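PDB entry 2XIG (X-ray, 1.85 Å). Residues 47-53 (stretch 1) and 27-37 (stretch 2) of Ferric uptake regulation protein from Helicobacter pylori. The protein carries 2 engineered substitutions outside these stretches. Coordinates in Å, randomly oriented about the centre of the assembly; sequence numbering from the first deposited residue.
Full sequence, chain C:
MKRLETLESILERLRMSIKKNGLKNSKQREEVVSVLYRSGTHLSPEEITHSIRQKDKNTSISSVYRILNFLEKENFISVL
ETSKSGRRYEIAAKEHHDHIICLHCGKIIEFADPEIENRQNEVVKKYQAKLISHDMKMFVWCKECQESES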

ATOM      1  N   GLU C  47      21.161  -0.834   9.048  1.00 19.31           N
ATOM      2  CA  GLU C  47      22.232   0.155   9.155  1.00 23.42           C
ATOM      3  C   GLU C  47      23.044  -0.017  10.434  1.00 21.39           C
ATOM      4  O   GLU C  47      24.264   0.141  10.445  1.00 18.44           O
ATOM      5  CB  GLU C  47      21.652   1.564   9.131  1.00 25.94           C
ATOM      6  CG  GLU C  47      20.967   1.939   7.851  1.00 29.67           C
ATOM      7  CD  GLU C  47      20.447   3.353   7.905  1.00 38.40           C
ATOM      8  OE1 GLU C  47      19.541   3.628   8.725  1.00 28.46           O
ATOM      9  OE2 GLU C  47      20.948   4.187   7.123  1.00 47.47           O
ATOM     10  N   ILE C  48      22.354  -0.315  11.527  1.00 19.26           N
ATOM     11  CA  ILE C  48      23.032  -0.577  12.786  1.00 19.72           C
ATOM     12  C   ILE C  48      23.951  -1.786  12.644  1.00 17.81           C
ATOM     13  O   ILE C  48      25.074  -1.793  13.153  1.00 23.44           O
ATOM     14  CB  ILE C  48      22.013  -0.779  13.931  1.00 21.51           C
ATOM     15  CG1 ILE C  48      21.280   0.533  14.211  1.00 16.59           C
ATOM     16  CG2 ILE C  48      22.694  -1.291  15.194  1.00 21.06           C
ATOM     17  CD1 ILE C  48      19.963   0.358  14.968  1.00 21.50           C
ATOM     18  N   THR C  49      23.476  -2.803  11.928  1.00 17.25           N
ATOM     19  CA  THR C  49      24.263  -4.011  11.717  1.00 16.30           C
ATOM     20  C   THR C  49      25.500  -3.676  10.892  1.00 14.88           C
ATOM     21  O   THR C  49      26.602  -4.120  11.215  1.00 21.96           O
ATOM     22  CB  THR C  49      23.432  -5.107  11.015  1.00 22.39           C
ATOM     23  OG1 THR C  49      22.283  -5.413  11.815  1.00 22.32           O
ATOM     24  CG2 THR C  49      24.253  -6.381  10.803  1.00 22.51           C
ATOM     25  N   HIS C  50      25.310  -2.886   9.835  1.00 25.18           N
ATOM     26  CA  HIS C  50      26.423  -2.434   9.000  1.00 23.40           C
ATOM     27  C   HIS C  50      27.525  -1.851   9.885  1.00 18.76           C
ATOM     28  O   HIS C  50      28.692  -2.204   9.753  1.00 23.44           O
ATOM     29  CB  HIS C  50      25.969  -1.363   7.991  1.00 22.61           C
ATOM     30  CG  HIS C  50      25.370  -1.908   6.722  1.00 33.27           C
ATOM     31  ND1 HIS C  50      26.056  -2.750   5.872  1.00 36.92           N
ATOM     32  CD2 HIS C  50      24.164  -1.690   6.141  1.00 31.95           C
ATOM     33  CE1 HIS C  50      25.291  -3.045   4.833  1.00 38.06           C
ATOM     34  NE2 HIS C  50      24.138  -2.417   4.972  1.00 34.97           N
ATOM     35  N   SER C  51      27.149  -0.934  10.778  1.00 19.76           N
ATOM     36  CA  SER C  51      28.125  -0.271  11.643  1.00 18.76           C
ATOM     37  C   SER C  51      28.862  -1.251  12.565  1.00 24.68           C
ATOM     38  O   SER C  51      30.088  -1.204  12.703  1.00 24.67           O
ATOM     39  CB  SER C  51      27.440   0.813  12.478  1.00 26.33           C
ATOM     40  OG  SER C  51      26.745   1.719  11.643  1.00 33.19           O
ATOM     41  N   ILE C  52      28.099  -2.138  13.196  1.00 24.78           N
ATOM     42  CA  ILE C  52      28.662  -3.133  14.105  1.00 24.56           C
ATOM     43  C   ILE C  52      29.620  -4.092  13.390  1.00 23.13           C
ATOM     44  O   ILE C  52      30.645  -4.497  13.944  1.00 23.47           O
ATOM     45  CB  ILE C  52      27.546  -3.925  14.812  1.00 28.19           C
ATOM     46  CG1 ILE C  52      26.841  -3.031  15.832  1.00 29.56           C
ATOM     47  CG2 ILE C  52      28.111  -5.173  15.479  1.00 32.12           C
ATOM     48  CD1 ILE C  52      25.680  -3.697  16.498  1.00 35.48           C
ATOM     49  N   ARG C  53      29.288  -4.439  12.151  1.00 21.83           N
ATOM     50  CA  ARG C  53      30.105  -5.360  11.370  1.00 27.02           C
ATOM     51  C   ARG C  53      31.445  -4.744  10.968  1.00 35.79           C
ATOM     52  O   ARG C  53      32.302  -5.426  10.408  1.00 34.85           O
ATOM     53  CB  ARG C  53      29.348  -5.820  10.117  1.00 30.76           C
ATOM     54  CG  ARG C  53      28.260  -6.848  10.388  1.00 29.31           C
ATOM     55  CD  ARG C  53      27.603  -7.357   9.098  1.00 29.84           C
ATOM     56  NE  ARG C  53      26.689  -8.461   9.383  1.00 33.06           N
ATOM     57  CZ  ARG C  53      25.659  -8.816   8.616  1.00 33.99           C
ATOM     58  NH1 ARG C  53      25.392  -8.149   7.504  1.00 29.75           N
ATOM     59  NH2 ARG C  53      24.891  -9.839   8.969  1.00 34.79           N
TER
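Stretch 2 27-37: KQREEVVSVLY

Stretch 2 (27-37) is helical throughout and packs across the helix of stretch 1 with a signed crossing angle of 115°, so the two helices run obliquely, nearer to antiparallel than to parallel. The axes approach to 10.1 Å, and 336 Å² of surface is buried, both sides summed. No hydrogen bond links the stretches; the contact is made by side chains, mostly apolar. Backbone bonds of the i to i-4 kind hold stretch 2 in shape, from E31 N to K27 O (2.7 Å) through Y37 N to V33 O (2.8 Å), with V33 N to R29 O weak at 3.3 Å.

K27, modelled only as far as CG, lies out of reach of stretch 1. Q28 makes the first contact: its aliphatic CG is 4.4 Å from I52 CD1, while its OE1 is hydrogen-bonded elsewhere in the structure. R29 points away and E30 is out of reach. One turn after K27, E31 points toward stretch 1 and lays its CG 4.2 Å from I52 CG1; the CA atoms of E31 and I52 are 7.0 Å apart. V32 follows with the tightest approach, its CG2 3.3 Å from I52 CD1 and 4.2 Å from I48 CG2, so that one methyl touches two isoleucines a helical turn apart. I52 thus meets Q28, E31 and V32: its CA-to-CB bond points sideways, but the extended chain (chi1 m, chi2 t) brings its end nearer.

V33 and S34 are out of reach; S34 OG instead donates to E30 O (2.9 Å) within its own helix. V35 points toward stretch 1 and sets CG2 4.1 Å from S51 CB. L36 starts sideways, yet its end comes nearer, placing CD2 3.9 Å from I48 CD1. Y37 makes no contact with stretch 1.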

ATOM      1  N   LYS C  27      29.666  -6.721  24.876  1.00 32.46           N
ATOM      2  CA  LYS C  27      30.156  -5.524  24.213  1.00 35.72           C
ATOM      3  C   LYS C  27      29.259  -5.161  23.023  1.00 32.14           C
ATOM      4  O   LYS C  27      29.038  -3.988  22.740  1.00 32.70           O
ATOM      5  CB  LYS C  27      31.614  -5.702  23.780  1.00 37.43           C
ATOM      6  CG  LYS C  27      32.620  -5.601  24.933  1.00 39.22           C
ATOM      7  N   GLN C  28      28.722  -6.166  22.335  1.00 30.49           N
ATOM      8  CA  GLN C  28      27.848  -5.891  21.187  1.00 25.78           C
ATOM      9  C   GLN C  28      26.610  -5.085  21.571  1.00 23.18           C
ATOM     10  O   GLN C  28      26.217  -4.151  20.869  1.00 22.14           O
ATOM     11  CB  GLN C  28      27.426  -7.185  20.482  1.00 25.41           C
ATOM     12  CG  GLN C  28      26.436  -6.951  19.355  1.00 26.88           C
ATOM     13  CD  GLN C  28      26.095  -8.223  18.603  1.00 36.15           C
ATOM     14  OE1 GLN C  28      25.105  -8.280  17.870  1.00 41.36           O
ATOM     15  NE2 GLN C  28      26.915  -9.248  18.779  1.00 35.11           N
ATOM     16  N   ARG C  29      25.985  -5.452  22.681  1.00 25.49           N
ATOM     17  CA  ARG C  29      24.811  -4.722  23.139  1.00 24.94           C
ATOM     18  C   ARG C  29      25.167  -3.268  23.480  1.00 23.60           C
ATOM     19  O   ARG C  29      24.409  -2.348  23.178  1.00 21.74           O
ATOM     20  CB  ARG C  29      24.181  -5.427  24.341  1.00 20.27           C
ATOM     21  CG  ARG C  29      22.972  -4.715  24.905  1.00 22.67           C
ATOM     22  CD  ARG C  29      22.465  -5.385  26.173  1.00 27.40           C
ATOM     23  NE  ARG C  29      22.031  -6.764  25.971  1.00 23.97           N
ATOM     24  CZ  ARG C  29      22.647  -7.833  26.475  1.00 33.48           C
ATOM     25  NH1 ARG C  29      23.744  -7.698  27.211  1.00 33.44           N
ATOM     26  NH2 ARG C  29      22.163  -9.045  26.241  1.00 38.12           N
ATOM     27  N   GLU C  30      26.324  -3.073  24.108  1.00 26.12           N
ATOM     28  CA  GLU C  30      26.826  -1.734  24.391  1.00 24.70           C
ATOM     29  C   GLU C  30      27.138  -0.998  23.082  1.00 23.85           C
ATOM     30  O   GLU C  30      26.940   0.206  22.979  1.00 21.17           O
ATOM     31  CB  GLU C  30      28.080  -1.790  25.287  1.00 29.36           C
ATOM     32  CG  GLU C  30      27.847  -2.440  26.651  1.00 30.92           C
ATOM     33  CD  GLU C  30      29.098  -2.477  27.528  1.00 38.89           C
ATOM     34  OE1 GLU C  30      28.950  -2.675  28.753  1.00 39.94           O
ATOM     35  OE2 GLU C  30      30.223  -2.312  27.000  1.00 38.15           O
ATOM     36  N   GLU C  31      27.620  -1.728  22.083  1.00 24.05           N
ATOM     37  CA  GLU C  31      27.935  -1.111  20.799  1.00 25.21           C
ATOM     38  C   GLU C  31      26.676  -0.594  20.085  1.00 19.86           C
ATOM     39  O   GLU C  31      26.703   0.472  19.472  1.00 18.69           O
ATOM     40  CB  GLU C  31      28.709  -2.078  19.899  1.00 35.71           C
ATOM     41  CG  GLU C  31      29.418  -1.392  18.734  1.00 46.33           C
ATOM     42  CD  GLU C  31      30.320  -0.254  19.192  1.00 53.80           C
ATOM     43  OE1 GLU C  31      30.897  -0.360  20.294  1.00 60.05           O
ATOM     44  OE2 GLU C  31      30.455   0.744  18.451  1.00 54.34           O
ATOM     45  N   VAL C  32      25.575  -1.338  20.167  1.00 19.93           N
ATOM     46  CA  VAL C  32      24.306  -0.878  19.595  1.00 20.58           C
ATOM     47  C   VAL C  32      23.855   0.440  20.240  1.00 22.14           C
ATOM     48  O   VAL C  32      23.417   1.381  19.567  1.00 18.09           O
ATOM     49  CB  VAL C  32      23.187  -1.925  19.770  1.00 18.67           C
ATOM     50  CG1 VAL C  32      21.831  -1.321  19.413  1.00 16.45           C
ATOM     51  CG2 VAL C  32      23.459  -3.154  18.893  1.00 24.86           C
ATOM     52  N   VAL C  33      23.947   0.500  21.561  1.00 19.21           N
ATOM     53  CA  VAL C  33      23.574   1.723  22.260  1.00 15.56           C
ATOM     54  C   VAL C  33      24.475   2.862  21.809  1.00 13.84           C
ATOM     55  O   VAL C  33      23.994   3.957  21.531  1.00 15.30           O
ATOM     56  CB  VAL C  33      23.655   1.566  23.789  1.00 22.58           C
ATOM     57  CG1 VAL C  33      23.465   2.926  24.482  1.00 21.70           C
ATOM     58  CG2 VAL C  33      22.613   0.572  24.269  1.00 22.92           C
ATOM     59  N   SER C  34      25.773   2.593  21.722  1.00 18.15           N
ATOM     60  CA  SER C  34      26.740   3.633  21.380  1.00 22.44           C
ATOM     61  C   SER C  34      26.559   4.124  19.941  1.00 18.65           C
ATOM     62  O   SER C  34      26.638   5.322  19.682  1.00 20.94           O
ATOM     63  CB  SER C  34      28.171   3.142  21.614  1.00 21.79           C
ATOM     64  OG  SER C  34      28.362   2.777  22.971  1.00 25.37           O
ATOM     65  N   VAL C  35      26.318   3.205  19.010  1.00 18.49           N
ATOM     66  CA  VAL C  35      26.021   3.613  17.637  1.00 20.54           C
ATOM     67  C   VAL C  35      24.839   4.586  17.596  1.00 21.45           C
ATOM     68  O   VAL C  35      24.911   5.635  16.954  1.00 19.91           O
ATOM     69  CB  VAL C  35      25.767   2.403  16.702  1.00 17.04           C
ATOM     70  CG1 VAL C  35      25.131   2.863  15.400  1.00 20.83           C
ATOM     71  CG2 VAL C  35      27.073   1.661  16.431  1.00 23.31           C
ATOM     72  N   LEU C  36      23.755   4.249  18.294  1.00 14.35           N
ATOM     73  CA  LEU C  36      22.571   5.095  18.296  1.00 12.54           C
ATOM     74  C   LEU C  36      22.816   6.426  18.993  1.00 19.65           C
ATOM     75  O   LEU C  36      22.374   7.470  18.512  1.00 19.51           O
ATOM     76  CB  LEU C  36      21.377   4.369  18.928  1.00 19.40           C
ATOM     77  CG  LEU C  36      20.787   3.253  18.058  1.00 18.29           C
ATOM     78  CD1 LEU C  36      19.791   2.400  18.842  1.00 20.79           C
ATOM     79  CD2 LEU C  36      20.134   3.838  16.823  1.00 19.65           C
ATOM     80  N   TYR C  37      23.501   6.381  20.134  1.00 18.29           N
ATOM     81  CA  TYR C  37      23.844   7.607  20.852  1.00 13.29           C
ATOM     82  C   TYR C  37      24.599   8.562  19.935  1.00 18.89           C
ATOM     83  O   TYR C  37      24.345   9.767  19.918  1.00 19.71           O
ATOM     84  CB  TYR C  37      24.711   7.272  22.057  1.00 15.91           C
ATOM     85  CG  TYR C  37      24.911   8.443  22.996  1.00 20.35           C
ATOM     86  CD1 TYR C  37      24.055   8.637  24.073  1.00 19.86           C
ATOM     87  CD2 TYR C  37      25.946   9.351  22.800  1.00 19.03           C
ATOM     88  CE1 TYR C  37      24.226   9.705  24.947  1.00 21.41           C
ATOM     89  CE2 TYR C  37      26.129  10.431  23.674  1.00 20.80           C
ATOM     90  CZ  TYR C  37      25.262  10.599  24.741  1.00 21.69           C
ATOM     91  OH  TYR C  37      25.429  11.664  25.614  1.00 21.52           O
TER